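Local coordinates for protein ochratoxinase (Aspergillus niger, PDB 4C65) that removes C-terminal, preferably aromatic, amino acids as a zinc-dependent carboxypeptidase and hydrolyses the mycotoxin ochratoxin A to ochratoxin alpha and L-phenylalanine, at residues A[287-292]-A[333-338]; A[68-73]-A[110-115]; A[5-10]-A[50-55]; A[9-14]-A[25-30]; A[142-147]-A[204-209]. All coordinates share one frame; numbering follows the deposited sequence.

Interaction 1: A[287-292]-A[333-338]; sequences TRSVIE and LGTDTA
At the catalytic mouth of the TIM barrel, active-site Asp336, on the loop after strand 331-332, packs against Thr287 and Val290 at the start of helix 288-297. The two segments meet through van der Waals packing, a CA-H...O contact and a shared water. Val290 sends CG2 to the base of the aspartate, where it meets Asp336 CB at 3.7 Å. Asp336 CG stands anti to the backbone N (chi1 -159°), and Val290 CG2 flanks this carboxylate carbon at 4.0 Å. Thr287, just before the helix, brings CB within 4.1 Å of Asp336 CB. Thr287 CA directs its hydrogen at Gly334 O, 3.1 Å away, and Thr287 CG2 covers the same carbonyl oxygen at 3.6 Å. A water accepts from both backbones, lying 3.2 Å from Thr287 N and 2.8 Å from Gly334 N. Further along the helix, Ser289 OG touches Thr335 CG2, although its hydrogen bond goes to Glu346. The polar ends of the central pair also lead out toward the metal site: Thr287 OG1 hydrogen-bonds the zinc ligand His265, while Asp336 OD1 makes a weak bond to the zinc ligand His71. Around the contact, helix 344-354 packs on Ser289 and Leu333, helix 304-327 on Ile291 and Leu333, and strand 69-70 lies against Thr287 and Asp336.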
# COMPACT_ATOMS: atom_id res chain seq x y z
N THR A 287 13.68 -7.23 -39.84
CA THR A 287 14.58 -7.83 -38.84
C THR A 287 14.92 -9.28 -39.16
O THR A 287 14.72 -10.18 -38.36
CB THR A 287 14.04 -7.70 -37.39
OG1 THR A 287 12.90 -8.53 -37.20
CG2 THR A 287 13.66 -6.27 -37.07
N ARG A 288 15.47 -9.49 -40.35
CA ARG A 288 15.77 -10.84 -40.82
C ARG A 288 16.88 -11.45 -40.00
O ARG A 288 16.95 -12.67 -39.89
CB ARG A 288 16.13 -10.84 -42.32
CG ARG A 288 16.41 -12.21 -42.93
CD ARG A 288 15.22 -13.14 -42.88
NE ARG A 288 15.57 -14.49 -43.29
CZ ARG A 288 14.69 -15.50 -43.41
NH1 ARG A 288 13.41 -15.33 -43.13
NH2 ARG A 288 15.11 -16.69 -43.81
N SER A 289 17.74 -10.62 -39.40
CA SER A 289 18.84 -11.11 -38.55
C SER A 289 18.36 -12.05 -37.46
O SER A 289 18.95 -13.10 -37.22
CB SER A 289 19.60 -9.96 -37.90
OG SER A 289 20.46 -9.33 -38.83
N VAL A 290 17.28 -11.68 -36.80
CA VAL A 290 16.76 -12.46 -35.71
C VAL A 290 16.30 -13.85 -36.15
O VAL A 290 16.50 -14.85 -35.45
CB VAL A 290 15.70 -11.60 -35.01
CG1 VAL A 290 14.28 -12.15 -35.09
CG2 VAL A 290 16.09 -11.30 -33.57
N ILE A 291 15.68 -13.91 -37.32
CA ILE A 291 15.29 -15.20 -37.91
C ILE A 291 16.53 -16.03 -38.24
O ILE A 291 16.54 -17.24 -38.02
CB ILE A 291 14.42 -15.04 -39.18
CG1 ILE A 291 12.95 -14.86 -38.82
CG2 ILE A 291 14.32 -16.35 -39.95
CD1 ILE A 291 12.36 -13.57 -38.34
N GLU A 292 17.54 -15.38 -38.79
CA GLU A 292 18.74 -16.07 -39.25
C GLU A 292 19.51 -16.65 -38.08
O GLU A 292 20.13 -17.69 -38.22
CB GLU A 292 19.62 -15.14 -40.08
CG GLU A 292 19.04 -14.76 -41.45
CD GLU A 292 18.90 -15.95 -42.39
OE1 GLU A 292 19.63 -16.94 -42.24
OE2 GLU A 292 18.04 -15.88 -43.28
N LEU A 333 15.82 -0.90 -42.58
CA LEU A 333 16.53 -2.03 -41.99
C LEU A 333 16.59 -1.93 -40.47
O LEU A 333 16.83 -0.86 -39.91
CB LEU A 333 17.96 -2.15 -42.54
CG LEU A 333 18.07 -2.42 -44.04
CD1 LEU A 333 19.49 -2.77 -44.40
CD2 LEU A 333 17.14 -3.53 -44.50
N GLY A 334 16.37 -3.08 -39.82
CA GLY A 334 16.47 -3.22 -38.39
C GLY A 334 16.96 -4.59 -38.10
O GLY A 334 16.67 -5.52 -38.83
N THR A 335 17.69 -4.73 -36.99
CA THR A 335 18.39 -5.98 -36.66
C THR A 335 17.75 -6.74 -35.50
O THR A 335 17.80 -7.98 -35.45
CB THR A 335 19.85 -5.65 -36.34
OG1 THR A 335 20.41 -4.93 -37.44
CG2 THR A 335 20.67 -6.91 -36.13
N ASP A 336 17.14 -6.00 -34.58
CA ASP A 336 16.62 -6.52 -33.32
C ASP A 336 17.76 -7.03 -32.46
O ASP A 336 17.87 -8.21 -32.17
CB ASP A 336 15.57 -7.59 -33.55
CG ASP A 336 14.65 -7.80 -32.35
OD1 ASP A 336 14.98 -7.38 -31.23
OD2 ASP A 336 13.59 -8.40 -32.54
N THR A 337 18.62 -6.11 -32.05
CA THR A 337 19.79 -6.45 -31.26
C THR A 337 20.16 -5.31 -30.30
O THR A 337 19.61 -4.22 -30.36
CB THR A 337 20.96 -6.77 -32.22
OG1 THR A 337 22.04 -7.37 -31.50
CG2 THR A 337 21.44 -5.51 -32.91
N ALA A 338 21.11 -5.58 -29.41
CA ALA A 338 21.64 -4.57 -28.50
C ALA A 338 22.55 -3.61 -29.26
O ALA A 338 23.17 -3.99 -30.25
CB ALA A 338 22.43 -5.24 -27.37
O HOH W 1 15.37 -5.10 -41.46

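Interaction 2: A[68-73]-A[110-115]; sequences CHMHFG and TSYRDL
Met70 lies across one face of the Tyr112 ring, while its backbone joins Arg113 and Leu115 in a short parallel pairing of barrel strands. Met70 N donates to Arg113 O at 2.9 Å, and Leu115 N returns a bond to Met70 O at 2.8 Å. The methionine chain bends at both chi2 (-55°) and chi3 and curls over the ring, with SD 4.2 Å from the Tyr112 ring centroid in a Met-aromatic contact. Its methyl ends near the hydroxyl-bearing carbon, Met70 CE lying 3.5 Å from Tyr112 CZ, while the hydroxyl itself bonds Gly340 N; Phe72 CZ meets the edge of the same ring. Next to Met70, the ring of His69 carries Leu115 CD1 over its centre, 3.6 Å from the centroid, in a CH-pi contact, the two side chains crossing at about a right angle. Arg113 leaves the backbone extended and then bends at chi3 (62°), which swings NE round to Cys68. Its guanidinium grips Cys68 O side-on within its own plane, with NE at 2.7 Å and NH2 at 2.8 Å from that oxygen; the two nitrogens approach from opposite faces of the carbonyl plane. Asp114 OD1 takes the Phe72 N-H at 2.9 Å from above the carboxylate plane, and OD2 turns to Ser138. The paired histidines of this His-X-His motif, His69 and His71, both bind zinc. Glu264 bonds His69 ND1 and also pairs with Arg113 NH2, so buried Arg113 probably balances the charge of the carboxylate that orients the His69 ring: a second-shell arrangement.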
# COMPACT_ATOMS: atom_id res chain seq x y z
N CYS A 68 16.84 0.51 -37.38
CA CYS A 68 15.52 0.88 -36.93
C CYS A 68 14.89 -0.09 -35.95
O CYS A 68 13.71 0.03 -35.62
CB CYS A 68 14.62 1.05 -38.14
SG CYS A 68 15.20 2.35 -39.25
N HIS A 69 15.66 -1.07 -35.50
CA HIS A 69 15.16 -1.99 -34.50
C HIS A 69 16.23 -2.41 -33.48
O HIS A 69 16.76 -3.50 -33.55
CB HIS A 69 14.55 -3.24 -35.14
CG HIS A 69 13.62 -3.97 -34.21
ND1 HIS A 69 12.35 -4.33 -34.58
CD2 HIS A 69 13.75 -4.33 -32.91
CE1 HIS A 69 11.75 -4.92 -33.56
NE2 HIS A 69 12.57 -4.93 -32.54
N MET A 70 16.51 -1.53 -32.53
CA MET A 70 17.47 -1.79 -31.48
C MET A 70 16.73 -1.91 -30.16
O MET A 70 15.60 -1.48 -30.05
CB MET A 70 18.49 -0.66 -31.41
CG MET A 70 19.27 -0.41 -32.71
SD MET A 70 20.11 -1.88 -33.33
CE MET A 70 21.37 -2.03 -32.05
N HIS A 71 17.35 -2.54 -29.18
CA HIS A 71 16.79 -2.54 -27.84
C HIS A 71 17.87 -2.22 -26.82
O HIS A 71 18.88 -2.89 -26.74
CB HIS A 71 16.04 -3.84 -27.52
CG HIS A 71 16.83 -5.09 -27.74
ND1 HIS A 71 16.51 -6.00 -28.73
CD2 HIS A 71 17.90 -5.62 -27.09
CE1 HIS A 71 17.36 -7.02 -28.69
NE2 HIS A 71 18.22 -6.80 -27.71
N PHE A 72 17.65 -1.15 -26.08
CA PHE A 72 18.61 -0.63 -25.16
C PHE A 72 18.42 -1.30 -23.82
O PHE A 72 17.93 -0.71 -22.86
CB PHE A 72 18.46 0.89 -25.04
CG PHE A 72 19.22 1.66 -26.09
CD1 PHE A 72 18.96 1.48 -27.44
CD2 PHE A 72 20.17 2.60 -25.72
CE1 PHE A 72 19.65 2.20 -28.40
CE2 PHE A 72 20.86 3.31 -26.68
CZ PHE A 72 20.59 3.12 -28.03
N GLY A 73 18.83 -2.56 -23.76
CA GLY A 73 18.61 -3.40 -22.58
C GLY A 73 19.74 -3.38 -21.59
O GLY A 73 19.51 -3.15 -20.40
N THR A 110 24.98 6.20 -37.13
CA THR A 110 24.78 7.50 -36.53
C THR A 110 23.35 7.73 -36.01
O THR A 110 23.07 8.75 -35.38
CB THR A 110 25.19 8.62 -37.50
OG1 THR A 110 24.43 8.53 -38.70
CG2 THR A 110 26.66 8.50 -37.84
N SER A 111 22.45 6.80 -36.30
CA SER A 111 21.11 6.81 -35.73
C SER A 111 20.64 5.41 -35.40
O SER A 111 20.87 4.47 -36.17
CB SER A 111 20.10 7.50 -36.69
OG SER A 111 20.30 8.92 -36.76
N TYR A 112 19.96 5.30 -34.27
CA TYR A 112 19.35 4.08 -33.80
C TYR A 112 17.89 4.38 -33.38
O TYR A 112 17.63 5.37 -32.74
CB TYR A 112 20.07 3.61 -32.55
CG TYR A 112 21.24 2.65 -32.69
CD1 TYR A 112 21.57 2.04 -33.90
CD2 TYR A 112 21.97 2.28 -31.55
CE1 TYR A 112 22.62 1.14 -33.96
CE2 TYR A 112 22.99 1.37 -31.61
CZ TYR A 112 23.33 0.82 -32.82
OH TYR A 112 24.35 -0.10 -32.84
N ARG A 113 16.97 3.50 -33.77
CA ARG A 113 15.64 3.48 -33.18
C ARG A 113 15.55 2.36 -32.16
O ARG A 113 15.55 1.17 -32.51
CB ARG A 113 14.55 3.34 -34.25
CG ARG A 113 13.15 3.64 -33.72
CD ARG A 113 12.08 3.51 -34.79
NE ARG A 113 12.00 2.15 -35.32
CZ ARG A 113 10.97 1.64 -35.99
NH1 ARG A 113 9.88 2.36 -36.23
NH2 ARG A 113 11.03 0.39 -36.43
N ASP A 114 15.53 2.77 -30.89
CA ASP A 114 15.38 1.89 -29.74
C ASP A 114 13.89 1.58 -29.57
O ASP A 114 13.08 2.50 -29.47
CB ASP A 114 15.90 2.60 -28.49
CG ASP A 114 15.59 1.87 -27.23
OD1 ASP A 114 15.60 0.63 -27.21
OD2 ASP A 114 15.40 2.55 -26.21
N LEU A 115 13.54 0.30 -29.51
CA LEU A 115 12.14 -0.11 -29.42
C LEU A 115 11.77 -0.82 -28.12
O LEU A 115 10.61 -1.23 -27.93
CB LEU A 115 11.80 -0.98 -30.62
CG LEU A 115 11.81 -0.25 -31.96
CD1 LEU A 115 11.46 -1.23 -33.07
CD2 LEU A 115 10.82 0.92 -31.96

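Interaction 3: A[5-10]-A[50-55]; sequences AKVTII and RSTQST
Thr8 with Ser54 and Ile9 with Thr55 form parallel beta bridges, although the touching parts of the two segments diverge by 38°. They belong to the smaller beta-sandwich domain, where strand 7-15 takes strand 54-58 as a neighbour just after helix 46-51 has ended. Ile9 N donates to Ser54 O at 3.1 Å, and Gln53 N to Val7 O at 2.9 Å, so that the pairing begins before the second strand is fully formed. Ahead of the bridges, the side chain of Gln53 stands in for a backbone carbonyl. Bent at chi2 (60°), it folds back along segment 5-10 and receives Val7 N on OE1 at 3.0 Å, in a nearly straight bond (175° at the hydrogen). On the face that carries Ile9, its side chain crosses that of Thr52 at about a right angle, with Ile9 CD1 and Thr52 CG2 in contact at 3.8 Å. Val7 turns CG2 to Ser51 OG, 3.7 Å away, whose hydroxyl is hydrogen-bonded to Lys47 O one helical turn earlier. The apolar packing is completed by helix 46-51, where Tyr48 covers Val7 and Leu49 covers Ile9, and by Val29 of strand 26-31. The face bearing Thr8 and Ser54 is more polar. There Thr8 CG2 lies against the Ser54 hydroxyl, and a water bridges the two segments: it donates to Val7 O at 2.9 Å, and hydrogen-bonds Thr8 OG1 at 2.6 Å and Ser54 OG at 3.3 Å.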
# COMPACT_ATOMS: atom_id res chain seq x y z
N ALA A 5 31.27 30.21 -39.17
CA ALA A 5 30.82 28.84 -39.42
C ALA A 5 32.00 27.93 -39.64
O ALA A 5 33.00 28.33 -40.23
CB ALA A 5 29.95 28.83 -40.65
N LYS A 6 31.89 26.72 -39.12
CA LYS A 6 32.93 25.73 -39.30
C LYS A 6 32.67 24.90 -40.55
O LYS A 6 31.67 24.21 -40.66
CB LYS A 6 33.05 24.84 -38.06
CG LYS A 6 34.24 23.91 -38.12
CD LYS A 6 34.53 23.24 -36.79
CE LYS A 6 35.46 22.02 -37.00
NZ LYS A 6 35.26 20.87 -36.08
N VAL A 7 33.59 24.99 -41.49
CA VAL A 7 33.41 24.41 -42.80
C VAL A 7 34.41 23.29 -43.05
O VAL A 7 35.60 23.45 -42.83
CB VAL A 7 33.56 25.52 -43.87
CG1 VAL A 7 33.53 24.94 -45.29
CG2 VAL A 7 32.45 26.54 -43.69
N THR A 8 33.90 22.15 -43.54
CA THR A 8 34.73 21.00 -43.89
C THR A 8 34.42 20.54 -45.32
O THR A 8 33.25 20.40 -45.68
CB THR A 8 34.48 19.81 -42.95
OG1 THR A 8 34.62 20.24 -41.60
CG2 THR A 8 35.45 18.68 -43.23
N ILE A 9 35.45 20.36 -46.14
CA ILE A 9 35.28 19.83 -47.48
C ILE A 9 35.77 18.40 -47.51
O ILE A 9 36.88 18.11 -47.06
CB ILE A 9 36.04 20.64 -48.55
CG1 ILE A 9 35.64 22.11 -48.45
CG2 ILE A 9 35.70 20.10 -49.94
CD1 ILE A 9 36.28 23.01 -49.47
N ILE A 10 34.92 17.51 -48.00
CA ILE A 10 35.27 16.11 -48.15
C ILE A 10 35.18 15.73 -49.63
O ILE A 10 34.12 15.86 -50.23
CB ILE A 10 34.31 15.20 -47.37
CG1 ILE A 10 34.25 15.61 -45.91
CG2 ILE A 10 34.73 13.74 -47.52
CD1 ILE A 10 32.99 15.14 -45.21
N ARG A 50 37.46 28.88 -49.94
CA ARG A 50 38.11 29.95 -49.17
C ARG A 50 38.03 29.73 -47.66
O ARG A 50 39.03 29.90 -46.95
CB ARG A 50 37.42 31.29 -49.47
CG ARG A 50 38.03 32.01 -50.62
CD ARG A 50 36.98 32.96 -51.09
NE ARG A 50 36.95 33.09 -52.54
CZ ARG A 50 35.86 33.23 -53.29
NH1 ARG A 50 34.64 33.27 -52.76
NH2 ARG A 50 35.99 33.36 -54.61
N SER A 51 36.85 29.36 -47.17
CA SER A 51 36.57 29.37 -45.75
C SER A 51 36.84 28.05 -45.03
O SER A 51 36.76 27.99 -43.80
CB SER A 51 35.12 29.80 -45.52
OG SER A 51 34.20 28.81 -45.97
N THR A 52 37.18 26.98 -45.76
CA THR A 52 37.31 25.65 -45.14
C THR A 52 38.43 25.55 -44.07
O THR A 52 39.57 25.92 -44.30
CB THR A 52 37.43 24.52 -46.19
OG1 THR A 52 37.40 23.25 -45.54
CG2 THR A 52 38.72 24.64 -47.02
N GLN A 53 38.05 25.04 -42.91
CA GLN A 53 38.96 24.76 -41.80
C GLN A 53 39.80 23.51 -42.09
O GLN A 53 40.94 23.43 -41.67
CB GLN A 53 38.15 24.50 -40.50
CG GLN A 53 37.88 25.67 -39.57
CD GLN A 53 37.09 26.80 -40.22
OE1 GLN A 53 36.12 26.57 -40.95
NE2 GLN A 53 37.49 28.02 -39.95
N SER A 54 39.20 22.50 -42.71
CA SER A 54 39.90 21.27 -43.02
C SER A 54 39.28 20.55 -44.21
O SER A 54 38.10 20.70 -44.53
CB SER A 54 39.92 20.33 -41.83
OG SER A 54 38.66 19.74 -41.64
N THR A 55 40.11 19.75 -44.86
CA THR A 55 39.75 19.01 -46.03
C THR A 55 40.08 17.52 -45.84
O THR A 55 41.09 17.20 -45.21
CB THR A 55 40.69 19.56 -47.15
OG1 THR A 55 40.51 20.97 -47.27
CG2 THR A 55 40.48 18.88 -48.48
O HOH W 2 36.41 21.83 -40.56

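Interaction 4: A[9-14]-A[25-30]; sequences IIYAGL and NAALVI
With CG1 anti to its carbonyl carbon (chi1 -55°) and chi2 nearly extended (158°), Ile10 brings CD1 to Leu28 CD2, at 4.1 Å; the two side chains lie side by side, pointing the same way from neighbouring strands. The same Ile10 CD1 meets Ile30 CD1 at 3.9 Å, the two side chains crossing at a slant, and Leu61 of strand 60-67 packs over both Ile10 and Leu28. This is the antiparallel beta hairpin formed by strands 7-15 and 26-31 in the beta-sandwich domain. Ile10 with Leu28 and Ala12 with Ala26 are its hydrogen-bonded pairs: Ile10 N reaches Leu28 O at 2.8 Å, and Ala12 N reaches Ala26 O at the same length, each answered by a return bond. Ile9 with Val29 and Tyr11 with Ala27 are the non-hydrogen-bonded pairs on the other face. There Ile9 CG1 lies 4.3 Å from Val29 CG2, and Tyr11 CD1 lies 4.2 Å from Ala27 CB, while the tyrosine ring makes a cation-pi contact with Arg57. Where both strands turn a corner, Asn25 N bonds Gly13 O at 2.9 Å.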
# COMPACT_ATOMS: atom_id res chain seq x y z
N ILE A 9 35.45 20.36 -46.14
CA ILE A 9 35.28 19.83 -47.48
C ILE A 9 35.77 18.40 -47.51
O ILE A 9 36.88 18.11 -47.06
CB ILE A 9 36.04 20.64 -48.55
CG1 ILE A 9 35.64 22.11 -48.45
CG2 ILE A 9 35.70 20.10 -49.94
CD1 ILE A 9 36.28 23.01 -49.47
N ILE A 10 34.92 17.51 -48.00
CA ILE A 10 35.27 16.11 -48.15
C ILE A 10 35.18 15.73 -49.63
O ILE A 10 34.12 15.86 -50.23
CB ILE A 10 34.31 15.20 -47.37
CG1 ILE A 10 34.25 15.61 -45.91
CG2 ILE A 10 34.73 13.74 -47.52
CD1 ILE A 10 32.99 15.14 -45.21
N TYR A 11 36.30 15.32 -50.20
CA TYR A 11 36.35 14.86 -51.58
C TYR A 11 36.20 13.37 -51.60
O TYR A 11 36.87 12.67 -50.83
CB TYR A 11 37.68 15.23 -52.21
CG TYR A 11 37.90 16.72 -52.35
CD1 TYR A 11 37.48 17.40 -53.48
CD2 TYR A 11 38.49 17.45 -51.34
CE1 TYR A 11 37.68 18.76 -53.62
CE2 TYR A 11 38.70 18.83 -51.47
CZ TYR A 11 38.30 19.47 -52.62
OH TYR A 11 38.51 20.81 -52.76
N ALA A 12 35.34 12.87 -52.48
CA ALA A 12 35.05 11.45 -52.51
C ALA A 12 35.21 10.85 -53.89
O ALA A 12 34.60 11.32 -54.84
CB ALA A 12 33.63 11.19 -51.99
N GLY A 13 35.99 9.77 -53.99
CA GLY A 13 36.08 9.00 -55.23
C GLY A 13 34.71 8.54 -55.71
O GLY A 13 34.37 8.64 -56.89
N LEU A 14 33.90 8.06 -54.77
CA LEU A 14 32.52 7.69 -55.02
C LEU A 14 31.64 8.23 -53.90
O LEU A 14 31.93 8.03 -52.72
CB LEU A 14 32.41 6.16 -55.07
CG LEU A 14 31.04 5.57 -55.36
CD1 LEU A 14 30.66 5.79 -56.82
CD2 LEU A 14 31.03 4.09 -55.02
N ASN A 25 33.87 11.12 -58.26
CA ASN A 25 34.70 12.33 -58.06
C ASN A 25 33.90 13.50 -57.59
O ASN A 25 33.82 14.55 -58.24
CB ASN A 25 35.46 12.68 -59.34
CG ASN A 25 36.35 11.56 -59.81
OD1 ASN A 25 37.20 11.08 -59.06
ND2 ASN A 25 36.14 11.11 -61.02
N ALA A 26 33.29 13.31 -56.43
CA ALA A 26 32.36 14.25 -55.89
C ALA A 26 32.97 14.95 -54.70
O ALA A 26 34.10 14.66 -54.30
CB ALA A 26 31.09 13.52 -55.49
N ALA A 27 32.20 15.90 -54.16
CA ALA A 27 32.59 16.58 -52.96
C ALA A 27 31.37 16.89 -52.13
O ALA A 27 30.27 17.08 -52.66
CB ALA A 27 33.34 17.85 -53.29
N LEU A 28 31.58 16.95 -50.83
CA LEU A 28 30.55 17.33 -49.90
C LEU A 28 31.10 18.40 -48.97
O LEU A 28 32.23 18.27 -48.47
CB LEU A 28 30.10 16.11 -49.10
CG LEU A 28 28.97 16.36 -48.09
CD1 LEU A 28 28.03 15.16 -48.03
CD2 LEU A 28 29.53 16.67 -46.70
N VAL A 29 30.32 19.43 -48.73
CA VAL A 29 30.72 20.46 -47.79
C VAL A 29 29.83 20.40 -46.54
O VAL A 29 28.61 20.35 -46.65
CB VAL A 29 30.62 21.85 -48.40
CG1 VAL A 29 31.01 22.91 -47.39
CG2 VAL A 29 31.51 21.95 -49.64
N ILE A 30 30.47 20.41 -45.38
CA ILE A 30 29.77 20.53 -44.11
C ILE A 30 29.96 21.94 -43.59
O ILE A 30 31.09 22.42 -43.47
CB ILE A 30 30.31 19.54 -43.05
CG1 ILE A 30 30.17 18.09 -43.54
CG2 ILE A 30 29.57 19.73 -41.73
CD1 ILE A 30 30.74 17.04 -42.59

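Interaction 5: A[142-147]-A[204-209]; sequences ALSQTA and KVMASG
Met206 folds its side chain over Leu143, Ser144 and Ala142 of the adjoining strand. Its CB sits 3.7 Å from Leu143 O, and CG, anti to the carbonyl carbon (chi1 -57°), passes closer to Leu143 O at 3.5 Å while also meeting Ser144 CB at 4.0 Å. A bend at chi2 turns SD aside from the run of its strand, and an extended chi3 (-160°) sends the terminal methyl onward, where Met206 CE rests 3.9 Å from Ala142 CB. The backbones run in roughly the same direction (32° apart) and are joined by a single bridge, Leu143 with Val205, at the edge of barrel strand 203-206. Leu143 N donates to Lys204 O at 2.8 Å, and Met206 N to Leu143 O at 2.9 Å. As the strands separate, a water keeps the link, accepting from Gln145 N at 2.9 Å and donating to Met206 O at 2.9 Å. Lys204, on strand 203-206, is an active-site residue that binds both zinc ions and whose NZ hydrogen-bonds Leu115 O; the Leu143 bond to its carbonyl probably helps position the backbone from which this ligand extends. On the far side of strand 142-144, strand 179-181 pairs with Ala142 and Ser144, and helix 185-198 covers Leu143. Strand 203-206 continues the barrel into strand 242-246, where Val205 packs on Val242 and Ala244, and Met206 on the zinc ligand His245.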
# COMPACT_ATOMS: atom_id res chain seq x y z
N ALA A 142 8.40 -0.81 -24.44
CA ALA A 142 7.47 -1.45 -25.36
C ALA A 142 6.18 -1.64 -24.59
O ALA A 142 6.22 -2.02 -23.41
CB ALA A 142 8.01 -2.80 -25.82
N LEU A 143 5.05 -1.34 -25.23
CA LEU A 143 3.77 -1.53 -24.61
C LEU A 143 3.20 -2.92 -24.92
O LEU A 143 3.19 -3.34 -26.06
CB LEU A 143 2.78 -0.47 -25.06
CG LEU A 143 3.14 1.00 -24.98
CD1 LEU A 143 1.87 1.84 -25.11
CD2 LEU A 143 3.84 1.36 -23.69
N SER A 144 2.70 -3.59 -23.89
CA SER A 144 2.15 -4.92 -24.02
C SER A 144 0.93 -5.08 -23.13
O SER A 144 0.81 -4.45 -22.09
CB SER A 144 3.19 -5.94 -23.62
OG SER A 144 2.71 -7.26 -23.74
N GLN A 145 0.01 -5.92 -23.57
CA GLN A 145 -1.07 -6.36 -22.70
C GLN A 145 -0.51 -7.37 -21.70
O GLN A 145 0.54 -7.96 -21.94
CB GLN A 145 -2.20 -7.00 -23.52
CG GLN A 145 -1.76 -8.16 -24.39
CD GLN A 145 -2.89 -9.03 -24.79
OE1 GLN A 145 -3.53 -8.80 -25.82
NE2 GLN A 145 -3.17 -10.04 -23.99
N THR A 146 -1.23 -7.56 -20.60
CA THR A 146 -1.02 -8.71 -19.74
C THR A 146 -1.11 -9.96 -20.60
O THR A 146 -1.98 -10.08 -21.46
CB THR A 146 -2.06 -8.76 -18.61
OG1 THR A 146 -1.82 -7.68 -17.72
CG2 THR A 146 -1.98 -10.06 -17.84
N ALA A 147 -0.17 -10.88 -20.38
CA ALA A 147 -0.07 -12.11 -21.22
C ALA A 147 0.29 -11.82 -22.68
O ALA A 147 0.06 -12.63 -23.56
CB ALA A 147 -1.36 -12.94 -21.15
N LYS A 204 6.15 2.04 -29.36
CA LYS A 204 6.18 0.62 -29.77
C LYS A 204 5.12 -0.19 -29.04
O LYS A 204 5.06 -0.17 -27.82
CB LYS A 204 7.58 0.04 -29.49
CG LYS A 204 7.69 -1.47 -29.37
CD LYS A 204 7.91 -2.19 -30.68
CE LYS A 204 8.32 -3.61 -30.17
NZ LYS A 204 9.55 -3.84 -29.29
N VAL A 205 4.35 -0.97 -29.80
CA VAL A 205 3.36 -1.92 -29.23
C VAL A 205 3.66 -3.35 -29.65
O VAL A 205 4.27 -3.59 -30.70
CB VAL A 205 1.92 -1.64 -29.67
CG1 VAL A 205 1.50 -0.28 -29.19
CG2 VAL A 205 1.74 -1.72 -31.17
N MET A 206 3.24 -4.29 -28.79
CA MET A 206 3.24 -5.70 -29.13
C MET A 206 1.84 -5.96 -29.65
O MET A 206 0.86 -5.87 -28.92
CB MET A 206 3.55 -6.53 -27.90
CG MET A 206 4.87 -6.20 -27.22
SD MET A 206 6.32 -6.31 -28.30
CE MET A 206 7.63 -6.45 -27.06
N ALA A 207 1.75 -6.25 -30.94
CA ALA A 207 0.48 -6.43 -31.59
C ALA A 207 0.29 -7.87 -32.01
O ALA A 207 -0.68 -8.20 -32.69
CB ALA A 207 0.39 -5.51 -32.78
N SER A 208 1.22 -8.74 -31.61
CA SER A 208 1.02 -10.18 -31.74
C SER A 208 1.97 -10.92 -30.83
O SER A 208 2.82 -10.31 -30.17
CB SER A 208 1.18 -10.63 -33.21
OG SER A 208 2.53 -10.67 -33.57
N GLY A 209 1.84 -12.23 -30.79
CA GLY A 209 2.71 -13.06 -30.00
C GLY A 209 4.15 -13.03 -30.46
O GLY A 209 4.48 -12.49 -31.51
O HOH W 3 0.60 -6.82 -26.24

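In the fold
Interactions 1, 2 and 5 frame the zinc site, whereas interactions 3 and 4 lie in the beta-sandwich domain. Interactions 1 and 2 touch directly, probably through hydrogen bonds from Asp336 N to His69 O (2.7 Å) and from Cys68 N to Leu333 O (2.9 Å), which join the catalytic aspartate to strand 69-70, which carries the zinc ligand His69. Interaction 2 also meets interaction 5 through Leu115 O and Lys204 NZ, although that lysine was modelled in two conformers. Interactions 3 and 4 share Ile9 and Ile10 and use opposite edges of strand 7-15. Their nearest atoms are about 12 and 11 Å from interaction 2, whose strand 109-114 belongs to the same sheet.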